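373aa long hypothetical citrate synthase (Sulfolobus tokodaii, PDB 1VGP) is a hypothetical member of the citrate synthase family, a largely helical protein with two chains in its assembly. Local coordinates at residues K272-K277 and Y318-E323. Residues are numbered along the deposited sequence; the frame is centred on the assembly and turned at random.
Sequences KLLAEK and YSLGFE
Leu274 reaches from helix 262-278 to the C-terminal end of helix 309-319 and carries this buried contact, meeting Ser319 and Leu320 in turn. The meeting is apolar on both counts. Against Ser319 it is the base of each side chain that touches: Leu274 CB lies 4.0 Å from Ser319 CB, and the two CA atoms behind them are 6.6 Å apart, the nearest pair of the two segments. Leu274 CD1 extends past this point and also comes within 4.1 Å of Ser319 CB.

The same methyl group then meets the second leucine, with Leu274 CD1 4.2 Å from Leu320 CD2. The two leucine side chains cross at about a right angle, and on the Leu320 side it is CG and CD2 that face the methyl. In Leu274, CG stands anti to the carbonyl carbon (chi1 -72°), which swings the branch toward Leu320.

Leu320 sits where helix 309-319 gives out in a Schellman motif: Gly321 takes a positive phi of 99° and turns the chain away. Gly321 N donates to Tyr318 O at 2.9 Å, part of that closing turn. In this predominantly helical citrate synthase family fold the contact joins the C-terminal part of helix 262-278 to that helix end. Helix 164-175 packs on the same patch, Ile165 and Ala169 against Leu274 and Lys166 against both leucines; Ile282 of helix 281-300 touches Ser319.

Two polar atoms here are bonded outside the contact. Ser319 OG is hydrogen-bonded to Ile315 O, one turn back in its own helix, while Leu320 O accepts from Tyr158 OH.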
# COMPACT_ATOMS: atom_id res chain seq x y z
N LYS A 272 27.15 -14.06 18.33
CA LYS A 272 28.33 -14.42 19.09
C LYS A 272 29.51 -14.80 18.20
O LYS A 272 30.62 -14.30 18.40
CB LYS A 272 27.96 -15.56 20.02
CG LYS A 272 29.02 -15.93 21.02
CD LYS A 272 28.55 -17.13 21.83
CE LYS A 272 29.32 -17.27 23.12
NZ LYS A 272 30.12 -18.52 23.16
N LEU A 273 29.30 -15.67 17.21
CA LEU A 273 30.40 -16.11 16.35
C LEU A 273 31.00 -14.95 15.56
O LEU A 273 32.21 -14.76 15.56
CB LEU A 273 29.94 -17.19 15.36
CG LEU A 273 30.94 -18.32 15.07
CD1 LEU A 273 30.52 -19.03 13.79
CD2 LEU A 273 32.36 -17.79 14.94
N LEU A 274 30.14 -14.18 14.90
CA LEU A 274 30.59 -13.05 14.10
C LEU A 274 31.36 -12.06 14.97
O LEU A 274 32.47 -11.62 14.61
CB LEU A 274 29.39 -12.34 13.48
CG LEU A 274 28.69 -13.07 12.33
CD1 LEU A 274 27.40 -12.35 11.94
CD2 LEU A 274 29.63 -13.14 11.15
N ALA A 275 30.78 -11.72 16.11
CA ALA A 275 31.38 -10.75 17.02
C ALA A 275 32.78 -11.19 17.41
O ALA A 275 33.73 -10.41 17.30
CB ALA A 275 30.53 -10.60 18.27
N GLU A 276 32.92 -12.42 17.87
CA GLU A 276 34.20 -12.84 18.40
C GLU A 276 35.22 -13.09 17.29
O GLU A 276 36.42 -13.18 17.53
CB GLU A 276 34.03 -14.08 19.30
CG GLU A 276 33.41 -15.30 18.66
CD GLU A 276 32.92 -16.32 19.69
OE1 GLU A 276 32.51 -17.42 19.29
OE2 GLU A 276 32.94 -16.01 20.91
N LYS A 277 34.74 -13.17 16.06
CA LYS A 277 35.63 -13.29 14.91
C LYS A 277 36.04 -11.92 14.39
O LYS A 277 37.05 -11.79 13.71
CB LYS A 277 34.94 -14.09 13.80
CG LYS A 277 35.66 -15.36 13.39
CD LYS A 277 35.76 -16.35 14.54
CE LYS A 277 36.55 -17.59 14.10
NZ LYS A 277 36.95 -18.50 15.21
N TYR A 318 24.80 -5.49 11.71
CA TYR A 318 25.93 -4.58 11.88
C TYR A 318 27.21 -5.30 11.48
O TYR A 318 27.93 -4.85 10.59
CB TYR A 318 25.98 -4.13 13.34
CG TYR A 318 26.86 -2.93 13.62
CD1 TYR A 318 27.95 -3.04 14.49
CD2 TYR A 318 26.59 -1.68 13.06
CE1 TYR A 318 28.74 -1.95 14.80
CE2 TYR A 318 27.37 -0.57 13.37
CZ TYR A 318 28.45 -0.71 14.24
OH TYR A 318 29.25 0.36 14.56
N SER A 319 27.50 -6.43 12.12
CA SER A 319 28.68 -7.21 11.79
C SER A 319 28.77 -7.53 10.31
O SER A 319 29.87 -7.72 9.78
CB SER A 319 28.71 -8.52 12.57
OG SER A 319 28.27 -8.31 13.89
N LEU A 320 27.63 -7.61 9.64
CA LEU A 320 27.61 -8.08 8.26
C LEU A 320 27.81 -6.91 7.28
O LEU A 320 27.81 -7.10 6.07
CB LEU A 320 26.29 -8.80 7.97
CG LEU A 320 26.19 -10.21 8.54
CD1 LEU A 320 24.84 -10.82 8.22
CD2 LEU A 320 27.30 -11.07 7.97
N GLY A 321 27.99 -5.71 7.82
CA GLY A 321 28.39 -4.59 6.99
C GLY A 321 27.26 -3.67 6.57
O GLY A 321 27.44 -2.82 5.70
N PHE A 322 26.09 -3.83 7.18
CA PHE A 322 24.98 -2.94 6.87
C PHE A 322 24.96 -1.79 7.85
O PHE A 322 25.38 -1.91 8.99
CB PHE A 322 23.65 -3.67 6.96
CG PHE A 322 23.44 -4.70 5.90
CD1 PHE A 322 23.69 -6.04 6.15
CD2 PHE A 322 22.96 -4.33 4.64
CE1 PHE A 322 23.46 -7.01 5.18
CE2 PHE A 322 22.72 -5.29 3.66
CZ PHE A 322 22.97 -6.63 3.93
N GLU A 323 24.45 -0.65 7.38
CA GLU A 323 24.24 0.47 8.26
C GLU A 323 22.82 0.39 8.80
O GLU A 323 21.91 -0.11 8.14
CB GLU A 323 24.52 1.76 7.50
CG GLU A 323 25.73 1.62 6.56
CD GLU A 323 26.65 2.82 6.58
OE1 GLU A 323 27.62 2.84 5.78
OE2 GLU A 323 26.42 3.75 7.39